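PDB 5O95: ribosomal RNA small subunit methyltransferase E from Legionella pneumophila, which probably methylates the N3 position of uridine 1498 in 16S rRNA of the assembled 30S subunit, using S-adenosyl-L-methionine as methyl donor. Local coordinates for residues I7-P12 against E41-F46; E52-I57 against I69-E74; A86-K91 against E116-K121; T111-E116 against Q155-D160. One frame throughout, in Å; residues are numbered along the deposited sequence.

Interaction 1: residues I7-P12 against E41-F46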
# COMPACT_ATOMS: atom_id res chain seq x y z
N ILE B 7 -15.78 -18.09 -3.50
CA ILE B 7 -15.86 -16.95 -4.40
C ILE B 7 -17.03 -16.05 -4.01
O ILE B 7 -18.16 -16.52 -3.82
CB ILE B 7 -15.99 -17.46 -5.84
CG1 ILE B 7 -14.70 -18.16 -6.28
CG2 ILE B 7 -16.37 -16.34 -6.78
CD1 ILE B 7 -13.51 -17.24 -6.36
N ARG B 8 -16.76 -14.74 -3.90
CA ARG B 8 -17.77 -13.74 -3.58
C ARG B 8 -18.09 -12.91 -4.82
O ARG B 8 -17.19 -12.52 -5.57
CB ARG B 8 -17.26 -12.79 -2.50
CG ARG B 8 -17.23 -13.42 -1.12
CD ARG B 8 -16.31 -12.62 -0.19
NE ARG B 8 -16.62 -11.20 -0.20
CZ ARG B 8 -17.66 -10.65 0.42
NH1 ARG B 8 -18.53 -11.41 1.14
NH2 ARG B 8 -17.87 -9.35 0.33
N ILE B 9 -19.38 -12.61 -5.01
CA ILE B 9 -19.87 -11.90 -6.19
C ILE B 9 -20.91 -10.89 -5.73
O ILE B 9 -21.88 -11.26 -5.06
CB ILE B 9 -20.51 -12.87 -7.22
CG1 ILE B 9 -19.51 -13.93 -7.70
CG2 ILE B 9 -21.11 -12.10 -8.40
CD1 ILE B 9 -18.35 -13.34 -8.54
N TYR B 10 -20.73 -9.63 -6.11
CA TYR B 10 -21.71 -8.61 -5.77
C TYR B 10 -22.89 -8.70 -6.72
O TYR B 10 -22.72 -8.65 -7.94
CB TYR B 10 -21.06 -7.23 -5.97
CG TYR B 10 -22.01 -6.07 -5.90
CD1 TYR B 10 -22.66 -5.73 -4.73
CD2 TYR B 10 -22.27 -5.32 -7.05
CE1 TYR B 10 -23.53 -4.64 -4.67
CE2 TYR B 10 -23.15 -4.23 -7.01
CZ TYR B 10 -23.78 -3.90 -5.84
OH TYR B 10 -24.63 -2.82 -5.82
N GLN B 11 -24.11 -8.83 -6.15
CA GLN B 11 -25.33 -8.71 -6.94
C GLN B 11 -26.30 -7.87 -6.12
O GLN B 11 -26.64 -8.25 -4.99
CB GLN B 11 -25.98 -10.08 -7.17
CG GLN B 11 -25.26 -10.99 -8.17
CD GLN B 11 -25.41 -10.50 -9.59
OE1 GLN B 11 -26.35 -10.87 -10.31
NE2 GLN B 11 -24.48 -9.63 -10.00
N PRO B 12 -26.78 -6.74 -6.65
CA PRO B 12 -27.74 -5.93 -5.90
C PRO B 12 -29.07 -6.66 -5.81
O PRO B 12 -29.39 -7.52 -6.63
CB PRO B 12 -27.86 -4.66 -6.74
CG PRO B 12 -27.54 -5.11 -8.13
CD PRO B 12 -26.43 -6.13 -7.95
N GLU B 41 -20.85 -25.69 -8.18
CA GLU B 41 -19.92 -24.93 -7.36
C GLU B 41 -20.63 -23.88 -6.52
O GLU B 41 -21.70 -23.37 -6.89
CB GLU B 41 -18.85 -24.28 -8.25
CG GLU B 41 -18.01 -25.29 -9.04
CD GLU B 41 -16.88 -24.64 -9.82
OE1 GLU B 41 -16.17 -23.79 -9.25
OE2 GLU B 41 -16.73 -24.96 -11.02
N GLN B 42 -20.03 -23.55 -5.38
CA GLN B 42 -20.60 -22.63 -4.42
C GLN B 42 -20.16 -21.20 -4.70
O GLN B 42 -19.05 -20.94 -5.18
CB GLN B 42 -20.17 -23.00 -3.01
CG GLN B 42 -20.57 -24.41 -2.61
CD GLN B 42 -22.07 -24.54 -2.48
OE1 GLN B 42 -22.73 -23.67 -1.91
NE2 GLN B 42 -22.62 -25.62 -3.02
N LEU B 43 -21.03 -20.25 -4.35
CA LEU B 43 -20.77 -18.83 -4.43
C LEU B 43 -21.40 -18.15 -3.23
O LEU B 43 -22.43 -18.60 -2.72
CB LEU B 43 -21.44 -18.17 -5.66
CG LEU B 43 -20.98 -18.49 -7.07
CD1 LEU B 43 -21.91 -17.87 -8.10
CD2 LEU B 43 -19.57 -17.96 -7.25
N THR B 44 -20.80 -17.06 -2.79
CA THR B 44 -21.39 -16.18 -1.79
C THR B 44 -21.72 -14.89 -2.51
O THR B 44 -20.81 -14.16 -2.92
CB THR B 44 -20.43 -15.92 -0.64
OG1 THR B 44 -20.09 -17.15 0.02
CG2 THR B 44 -21.07 -14.96 0.38
N LEU B 45 -23.00 -14.63 -2.73
CA LEU B 45 -23.38 -13.33 -3.26
C LEU B 45 -23.53 -12.36 -2.11
O LEU B 45 -23.82 -12.75 -0.99
CB LEU B 45 -24.72 -13.41 -4.00
CG LEU B 45 -24.80 -14.61 -4.94
CD1 LEU B 45 -26.21 -14.70 -5.55
CD2 LEU B 45 -23.72 -14.55 -6.02
N PHE B 46 -23.29 -11.08 -2.38
CA PHE B 46 -23.64 -10.06 -1.40
C PHE B 46 -24.22 -8.88 -2.15
O PHE B 46 -23.94 -8.68 -3.34
CB PHE B 46 -22.44 -9.66 -0.52
CG PHE B 46 -21.32 -9.02 -1.31
CD1 PHE B 46 -20.44 -9.82 -2.01
CD2 PHE B 46 -21.20 -7.64 -1.37
CE1 PHE B 46 -19.40 -9.25 -2.75
CE2 PHE B 46 -20.16 -7.06 -2.12
CZ PHE B 46 -19.28 -7.87 -2.82
O HOH W 1 -16.41 -20.80 -4.52
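The guanidinium of R8 lies flat on the ring of F46, with only 10° between the two planes and R8 CZ 4.2 Å from the centre of the F46 ring. The stack is off-centre: R8 NH2 sits over the rim, 3.4 Å from F46 CE1. A bend at chi3 (51°) turns NE out of the extended line of the arginine chain. On the opposite face of the same ring lies Y10, whose CB makes an off-centre CH-pi contact 4.2 Å from the F46 ring centroid, so the phenylalanine is held between residues two apart on the neighbouring strand. The tyrosine ring meets the phenylalanine obliquely, the planes 51° apart.

This sandwich covers one face of a parallel strand pair, 8-10 beside 42-46, at the margin of the mixed sheet in the N-terminal PUA-like domain. Backbone bonds hold the pair together: I7 O takes the N-H of T44 at 2.9 Å, T44 O that of I9, I9 O that of F46, and F46 O that of Q11.

The other face is aliphatic. L43 CD2 packs on I7 CG2 at 3.6 Å, and L45 CD2 touches I9 CB at 3.8 Å; I9 also packs against A27, H30 and V31 of helix 25-34. A water bridges I7 N and Q42 O. The arginine also has polar partners in the catalytic domain: NE donates to E143 O, and NH2 reaches C142 O and N148 OD1.

Interaction 2: residues E52-I57 against I69-E74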
# COMPACT_ATOMS: atom_id res chain seq x y z
N GLU B 52 -25.22 -11.61 3.01
CA GLU B 52 -24.52 -12.61 2.22
C GLU B 52 -25.50 -13.73 1.88
O GLU B 52 -26.24 -14.20 2.76
CB GLU B 52 -23.34 -13.20 3.00
CG GLU B 52 -22.12 -12.26 3.01
CD GLU B 52 -20.94 -12.86 3.73
OE1 GLU B 52 -20.95 -14.06 4.09
OE2 GLU B 52 -19.95 -12.13 3.92
N PHE B 53 -25.51 -14.14 0.62
CA PHE B 53 -26.43 -15.16 0.11
C PHE B 53 -25.60 -16.37 -0.28
O PHE B 53 -24.79 -16.30 -1.20
CB PHE B 53 -27.22 -14.61 -1.07
CG PHE B 53 -28.00 -13.37 -0.73
CD1 PHE B 53 -27.39 -12.11 -0.79
CD2 PHE B 53 -29.34 -13.46 -0.36
CE1 PHE B 53 -28.10 -10.97 -0.44
CE2 PHE B 53 -30.06 -12.33 -0.00
CZ PHE B 53 -29.44 -11.08 -0.07
N THR B 54 -25.77 -17.47 0.44
CA THR B 54 -25.05 -18.69 0.09
C THR B 54 -25.77 -19.32 -1.08
O THR B 54 -26.99 -19.55 -1.02
CB THR B 54 -25.01 -19.64 1.28
OG1 THR B 54 -24.33 -19.00 2.36
CG2 THR B 54 -24.25 -20.92 0.91
N ALA B 55 -25.04 -19.58 -2.16
CA ALA B 55 -25.67 -19.99 -3.41
C ALA B 55 -24.83 -21.08 -4.06
O ALA B 55 -23.66 -21.27 -3.73
CB ALA B 55 -25.85 -18.82 -4.39
N SER B 56 -25.45 -21.79 -4.98
CA SER B 56 -24.74 -22.75 -5.79
C SER B 56 -25.17 -22.59 -7.23
O SER B 56 -26.29 -22.14 -7.53
CB SER B 56 -24.97 -24.18 -5.32
OG SER B 56 -26.33 -24.49 -5.42
N ILE B 57 -24.27 -22.95 -8.13
CA ILE B 57 -24.53 -22.79 -9.55
C ILE B 57 -25.42 -23.93 -10.01
O ILE B 57 -25.04 -25.10 -9.92
CB ILE B 57 -23.23 -22.73 -10.35
CG1 ILE B 57 -22.43 -21.50 -9.91
CG2 ILE B 57 -23.54 -22.69 -11.84
CD1 ILE B 57 -21.20 -21.21 -10.75
N ILE B 69 -30.27 -19.80 -4.50
CA ILE B 69 -30.00 -19.22 -3.20
C ILE B 69 -30.41 -20.22 -2.13
O ILE B 69 -31.59 -20.61 -2.05
CB ILE B 69 -30.78 -17.90 -3.00
CG1 ILE B 69 -30.59 -16.95 -4.19
CG2 ILE B 69 -30.38 -17.26 -1.68
CD1 ILE B 69 -29.23 -16.44 -4.32
N ALA B 70 -29.46 -20.64 -1.30
CA ALA B 70 -29.77 -21.59 -0.23
C ALA B 70 -30.09 -20.89 1.09
O ALA B 70 -30.99 -21.33 1.82
CB ALA B 70 -28.60 -22.55 -0.02
N SER B 71 -29.37 -19.83 1.43
CA SER B 71 -29.55 -19.22 2.74
C SER B 71 -28.99 -17.81 2.70
O SER B 71 -28.25 -17.43 1.79
CB SER B 71 -28.90 -20.06 3.84
OG SER B 71 -27.50 -20.07 3.65
N VAL B 72 -29.42 -17.01 3.68
CA VAL B 72 -29.09 -15.59 3.78
C VAL B 72 -28.55 -15.32 5.17
O VAL B 72 -29.06 -15.86 6.16
CB VAL B 72 -30.34 -14.72 3.51
CG1 VAL B 72 -29.93 -13.24 3.40
CG2 VAL B 72 -31.04 -15.16 2.25
N LEU B 73 -27.50 -14.49 5.27
CA LEU B 73 -26.90 -14.20 6.57
C LEU B 73 -26.51 -12.73 6.61
O LEU B 73 -25.92 -12.24 5.65
CB LEU B 73 -25.65 -15.05 6.81
CG LEU B 73 -24.99 -14.88 8.18
CD1 LEU B 73 -25.93 -15.39 9.28
CD2 LEU B 73 -23.67 -15.62 8.25
N GLU B 74 -26.85 -12.03 7.68
CA GLU B 74 -26.41 -10.65 7.83
C GLU B 74 -24.96 -10.64 8.30
O GLU B 74 -24.63 -11.24 9.34
CB GLU B 74 -27.31 -9.90 8.81
CG GLU B 74 -28.77 -9.97 8.36
CD GLU B 74 -29.63 -8.85 8.89
OE1 GLU B 74 -29.13 -8.05 9.71
OE2 GLU B 74 -30.81 -8.76 8.49
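F53 lies beside V72, the two side chains pointing the same way from a non-hydrogen-bonded antiparallel pair. Its CB starts near the backbone, 4.1 Å from S71 O and about as far from I69 CG2. CG is anti to the carbonyl carbon (chi1 -58°), and beyond it the ring turns one flank to the neighbouring strand. CD2 meets both valine methyls, V72 CG2 being the nearer at 3.5 Å, and has I69 CG2 at the ring edge, near the ring plane. CE2 in turn approaches V72 CG1, also at 3.5 Å, and CZ closes the row 4.1 Å from that same methyl. On the same face A55 CB touches I69 CD1.

Strands 51-61 and 64-74 form a beta hairpin of the PUA-like domain, and a classic beta bulge interrupts their register. A70 and S71 both face T54: T54 O accepts a 2.7 Å bond from A70 N and a weak one from S71 N, while T54 N donates to S71 O. Beyond the bulge the pairing is regular, with E52 and L73 exchanging two backbone bonds, each 2.8 Å long between N and O.

S71 OG packs against T54 CB at 3.5 Å on the face opposite F53. E52 leaves from that face too; its OE2 makes a salt bridge with R77 and accepts a hydrogen bond from N148 ND2.

Interaction 3: residues A86-K91 against E116-K121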
# COMPACT_ATOMS: atom_id res chain seq x y z
N ALA B 86 -10.38 12.14 -0.01
CA ALA B 86 -10.39 13.00 -1.20
C ALA B 86 -8.99 12.87 -1.78
O ALA B 86 -8.02 13.34 -1.18
CB ALA B 86 -10.71 14.45 -0.83
N GLN B 87 -8.87 12.16 -2.90
CA GLN B 87 -7.58 11.78 -3.46
C GLN B 87 -7.37 12.58 -4.73
O GLN B 87 -8.16 12.46 -5.67
CB GLN B 87 -7.56 10.28 -3.80
CG GLN B 87 -6.24 9.77 -4.37
CD GLN B 87 -5.12 9.72 -3.32
OE1 GLN B 87 -5.39 9.69 -2.13
NE2 GLN B 87 -3.86 9.72 -3.78
N ALA B 88 -6.30 13.37 -4.77
CA ALA B 88 -6.03 14.17 -5.96
C ALA B 88 -5.77 13.26 -7.15
O ALA B 88 -5.13 12.21 -7.03
CB ALA B 88 -4.83 15.07 -5.71
N ILE B 89 -6.29 13.66 -8.32
CA ILE B 89 -6.08 12.87 -9.52
C ILE B 89 -4.61 12.91 -9.92
O ILE B 89 -3.87 13.83 -9.56
CB ILE B 89 -7.03 13.29 -10.66
CG1 ILE B 89 -6.82 14.75 -11.04
CG2 ILE B 89 -8.48 13.03 -10.25
CD1 ILE B 89 -7.62 15.19 -12.29
N SER B 90 -4.17 11.87 -10.63
CA SER B 90 -2.75 11.67 -10.85
C SER B 90 -2.55 11.00 -12.19
O SER B 90 -3.47 10.44 -12.78
CB SER B 90 -2.12 10.83 -9.72
OG SER B 90 -2.78 9.59 -9.63
N LYS B 91 -1.31 11.09 -12.68
CA LYS B 91 -0.94 10.45 -13.93
C LYS B 91 -0.86 8.92 -13.75
O LYS B 91 -0.86 8.39 -12.63
CB LYS B 91 0.38 11.01 -14.44
CG LYS B 91 1.54 10.62 -13.57
CD LYS B 91 2.80 11.38 -13.96
CE LYS B 91 3.98 10.88 -13.15
NZ LYS B 91 5.26 11.49 -13.62
N GLU B 116 -4.79 22.49 -7.78
CA GLU B 116 -4.07 23.38 -8.68
C GLU B 116 -2.83 22.71 -9.26
O GLU B 116 -2.49 22.92 -10.43
CB GLU B 116 -3.70 24.66 -7.93
CG GLU B 116 -2.96 25.70 -8.75
CD GLU B 116 -2.76 27.01 -7.99
OE1 GLU B 116 -3.76 27.68 -7.66
OE2 GLU B 116 -1.59 27.36 -7.71
N ARG B 117 -2.17 21.85 -8.48
CA ARG B 117 -0.91 21.25 -8.90
C ARG B 117 -1.05 19.82 -9.43
O ARG B 117 -0.03 19.14 -9.58
CB ARG B 117 0.11 21.32 -7.77
CG ARG B 117 0.33 22.74 -7.32
CD ARG B 117 1.48 22.84 -6.35
NE ARG B 117 1.80 24.23 -6.04
CZ ARG B 117 2.55 24.59 -5.01
NH1 ARG B 117 3.03 23.65 -4.19
NH2 ARG B 117 2.83 25.87 -4.78
N CYS B 118 -2.26 19.35 -9.73
CA CYS B 118 -2.38 18.03 -10.33
C CYS B 118 -1.71 18.01 -11.70
O CYS B 118 -1.69 19.01 -12.43
CB CYS B 118 -3.85 17.63 -10.46
SG CYS B 118 -4.63 17.35 -8.86
N GLN B 119 -1.13 16.86 -12.04
CA GLN B 119 -0.35 16.74 -13.27
C GLN B 119 -1.21 16.52 -14.51
O GLN B 119 -0.68 16.54 -15.63
CB GLN B 119 0.66 15.60 -13.16
CG GLN B 119 1.87 15.90 -12.28
CD GLN B 119 2.78 14.70 -12.12
OE1 GLN B 119 2.55 13.85 -11.25
NE2 GLN B 119 3.82 14.62 -12.95
N VAL B 120 -2.52 16.30 -14.35
CA VAL B 120 -3.33 15.70 -15.40
C VAL B 120 -4.62 16.47 -15.60
O VAL B 120 -5.05 17.25 -14.74
CB VAL B 120 -3.65 14.22 -15.09
CG1 VAL B 120 -2.39 13.39 -15.14
CG2 VAL B 120 -4.30 14.11 -13.73
N LYS B 121 -5.23 16.24 -16.76
CA LYS B 121 -6.54 16.75 -17.12
C LYS B 121 -7.31 15.63 -17.79
O LYS B 121 -6.77 14.90 -18.62
CB LYS B 121 -6.42 17.91 -18.10
CG LYS B 121 -5.77 19.16 -17.53
CD LYS B 121 -6.70 19.86 -16.55
CE LYS B 121 -8.05 20.14 -17.18
NZ LYS B 121 -7.92 20.81 -18.50
O HOH W 2 -1.33 14.87 -9.97
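V120 turns its two methyls on different neighbours. CG1, anti to the carbonyl carbon (chi1 -67°), presses on the backbone of K91, and its 3.5 Å approach to K91 CA is tighter than usual van der Waals contact. CG2 occupies the position between backbone N and carbonyl carbon and meets I89 CG1 at 3.7 Å. I89 CG1 is itself placed between N and C (chi1 60°), which lets it touch V120 CG2 and also C118 SG, 4.0 Å away. The sulfur of C118 then reaches A88 CB at 3.9 Å. Farther out, the extended chain of K91 crosses Q119 obliquely, K91 CD lying 3.5 Å from Q119 NE2, although the glutamine is poorly ordered.

No direct hydrogen bond spans the two segments; a water instead donates to I89 O and accepts from Q119 N.

The contact ties the end of strand 82-88 to the loop that follows strand 109-114 and precedes helix 124-145. The side chain of A88 lies about 4 Å from the nearest atom of G197, which is seen to bind S-adenosyl-L-methionine in this protein, though no cofactor is bound to this chain. I89 also packs on P112 and I114 of strand 109-114 and on M95 of helix 94-104.

Interaction 4: residues T111-E116 against Q155-D160; sequences TPLITE and QPVYLD
I114 lies over one face of the Y158 ring, its CB 4.1 Å from the ring centroid in a CH-pi contact, while its CG2 comes within 3.4 Å of Y158 CE2. With CG2 anti to the backbone N, that methyl lies toward the CD2-CE2 side of the ring. The rings of P112 and P156 meet at a slant, with P112 CB 3.9 Å from P156 CG. The other face carries T111 CG2 against V157 CG2 at 3.7 Å, and L113 CD2 against L159 CD1.

Between the two layers runs the backbone ladder of a parallel pair. V157 N donates to P112 O, and I114 N to V157 O at 3.0 Å. L159 N, in the first turn of a helix whose N-cap position is Y158, makes a weak hydrogen bond to I114 O. Buried T111 has its OG1 hydrogen-bonded to H84 NE2 of strand 82-88.

The two strands belong to a beta-alpha-beta unit whose connecting helix, 124-145, covers P112 with W134 and P156 with M127 and M131. F162 of helix 159-165 packs against T111, L113 and V157, strand 152-158 forms an edge of the six-stranded parallel sheet within the chain, and strand 82-88 flanks 109-114 on its other side.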
# COMPACT_ATOMS: atom_id res chain seq x y z
N THR B 111 -13.71 10.64 -2.97
CA THR B 111 -13.93 11.71 -3.95
C THR B 111 -12.66 11.93 -4.76
O THR B 111 -11.62 12.27 -4.17
CB THR B 111 -14.33 13.03 -3.26
OG1 THR B 111 -15.59 12.87 -2.61
CG2 THR B 111 -14.43 14.17 -4.30
N PRO B 112 -12.67 11.74 -6.07
CA PRO B 112 -11.53 12.19 -6.88
C PRO B 112 -11.46 13.71 -6.81
O PRO B 112 -12.46 14.40 -6.95
CB PRO B 112 -11.88 11.70 -8.30
CG PRO B 112 -12.94 10.62 -8.08
CD PRO B 112 -13.70 11.08 -6.88
N LEU B 113 -10.26 14.23 -6.55
CA LEU B 113 -10.08 15.63 -6.25
C LEU B 113 -9.25 16.29 -7.34
O LEU B 113 -8.26 15.71 -7.81
CB LEU B 113 -9.37 15.78 -4.90
CG LEU B 113 -9.35 17.17 -4.25
CD1 LEU B 113 -10.78 17.65 -3.93
CD2 LEU B 113 -8.50 17.14 -3.00
N ILE B 114 -9.65 17.49 -7.75
CA ILE B 114 -8.88 18.30 -8.68
C ILE B 114 -8.33 19.47 -7.89
O ILE B 114 -9.09 20.20 -7.24
CB ILE B 114 -9.75 18.77 -9.86
CG1 ILE B 114 -10.44 17.57 -10.50
CG2 ILE B 114 -8.88 19.52 -10.86
CD1 ILE B 114 -11.60 17.95 -11.41
N THR B 115 -7.00 19.63 -7.92
CA THR B 115 -6.31 20.70 -7.24
C THR B 115 -5.38 21.38 -8.23
O THR B 115 -5.20 20.91 -9.36
CB THR B 115 -5.51 20.18 -6.03
OG1 THR B 115 -4.27 19.62 -6.48
CG2 THR B 115 -6.29 19.13 -5.27
N GLU B 116 -4.79 22.49 -7.78
CA GLU B 116 -4.07 23.38 -8.68
C GLU B 116 -2.83 22.71 -9.26
O GLU B 116 -2.49 22.92 -10.43
CB GLU B 116 -3.70 24.66 -7.93
CG GLU B 116 -2.96 25.70 -8.75
CD GLU B 116 -2.76 27.01 -7.99
OE1 GLU B 116 -3.76 27.68 -7.66
OE2 GLU B 116 -1.59 27.36 -7.71
N GLN B 155 -18.69 12.01 -7.30
CA GLN B 155 -18.26 12.68 -8.52
C GLN B 155 -17.04 13.55 -8.23
O GLN B 155 -16.93 14.13 -7.14
CB GLN B 155 -19.40 13.53 -9.07
CG GLN B 155 -20.53 12.71 -9.65
CD GLN B 155 -20.07 11.85 -10.82
OE1 GLN B 155 -19.36 12.32 -11.71
NE2 GLN B 155 -20.46 10.58 -10.80
N PRO B 156 -16.09 13.65 -9.17
CA PRO B 156 -14.92 14.51 -8.93
C PRO B 156 -15.33 15.96 -8.69
O PRO B 156 -16.29 16.46 -9.27
CB PRO B 156 -14.11 14.38 -10.23
CG PRO B 156 -14.52 13.05 -10.78
CD PRO B 156 -15.99 12.93 -10.45
N VAL B 157 -14.59 16.63 -7.80
CA VAL B 157 -14.83 18.05 -7.53
C VAL B 157 -13.49 18.74 -7.35
O VAL B 157 -12.47 18.10 -7.05
CB VAL B 157 -15.71 18.31 -6.28
CG1 VAL B 157 -17.13 17.75 -6.47
CG2 VAL B 157 -15.06 17.76 -5.02
N TYR B 158 -13.51 20.06 -7.52
CA TYR B 158 -12.34 20.86 -7.18
C TYR B 158 -12.23 21.03 -5.67
O TYR B 158 -13.19 20.87 -4.92
CB TYR B 158 -12.41 22.24 -7.85
CG TYR B 158 -12.11 22.21 -9.33
CD1 TYR B 158 -13.10 21.91 -10.25
CD2 TYR B 158 -10.83 22.46 -9.80
CE1 TYR B 158 -12.83 21.87 -11.61
CE2 TYR B 158 -10.55 22.43 -11.15
CZ TYR B 158 -11.55 22.13 -12.05
OH TYR B 158 -11.27 22.10 -13.39
N LEU B 159 -11.03 21.39 -5.24
CA LEU B 159 -10.74 21.47 -3.81
C LEU B 159 -11.68 22.44 -3.10
O LEU B 159 -12.10 22.18 -1.96
CB LEU B 159 -9.28 21.90 -3.62
CG LEU B 159 -8.80 22.12 -2.18
CD1 LEU B 159 -8.56 20.79 -1.45
CD2 LEU B 159 -7.55 22.97 -2.18
N ASP B 160 -12.02 23.56 -3.73
CA ASP B 160 -12.86 24.54 -3.04
C ASP B 160 -14.25 23.99 -2.77
O ASP B 160 -14.80 24.20 -1.68
CB ASP B 160 -12.92 25.87 -3.81
CG ASP B 160 -13.49 25.73 -5.20
OD1 ASP B 160 -13.61 24.60 -5.72
OD2 ASP B 160 -13.83 26.77 -5.80

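How the interactions relate
Two pairs of neighbouring contacts illustrate how a two-domain methyltransferase is assembled. Interactions 1 and 2, with centres 8 Å apart, share the PUA-like sheet: strand 42-46 lies between strands 8-10 and 51-61 and so links them, L45 O being 2.7 Å from F53 N. Interactions 3 and 4, 8 Å apart between centres, share E116 and the parallel sheet of the SPOUT-family domain, where Q87 O is 2.9 Å from L113 N. Interactions 1 and 3 are about 35 Å apart between centres. Residues seen to bind S-adenosyl-L-methionine, which is not bound to this chain, lie near the second pair: the side chain of T115 is about 5 Å from G197, and that of S90 about 5 Å from the side chain of T227.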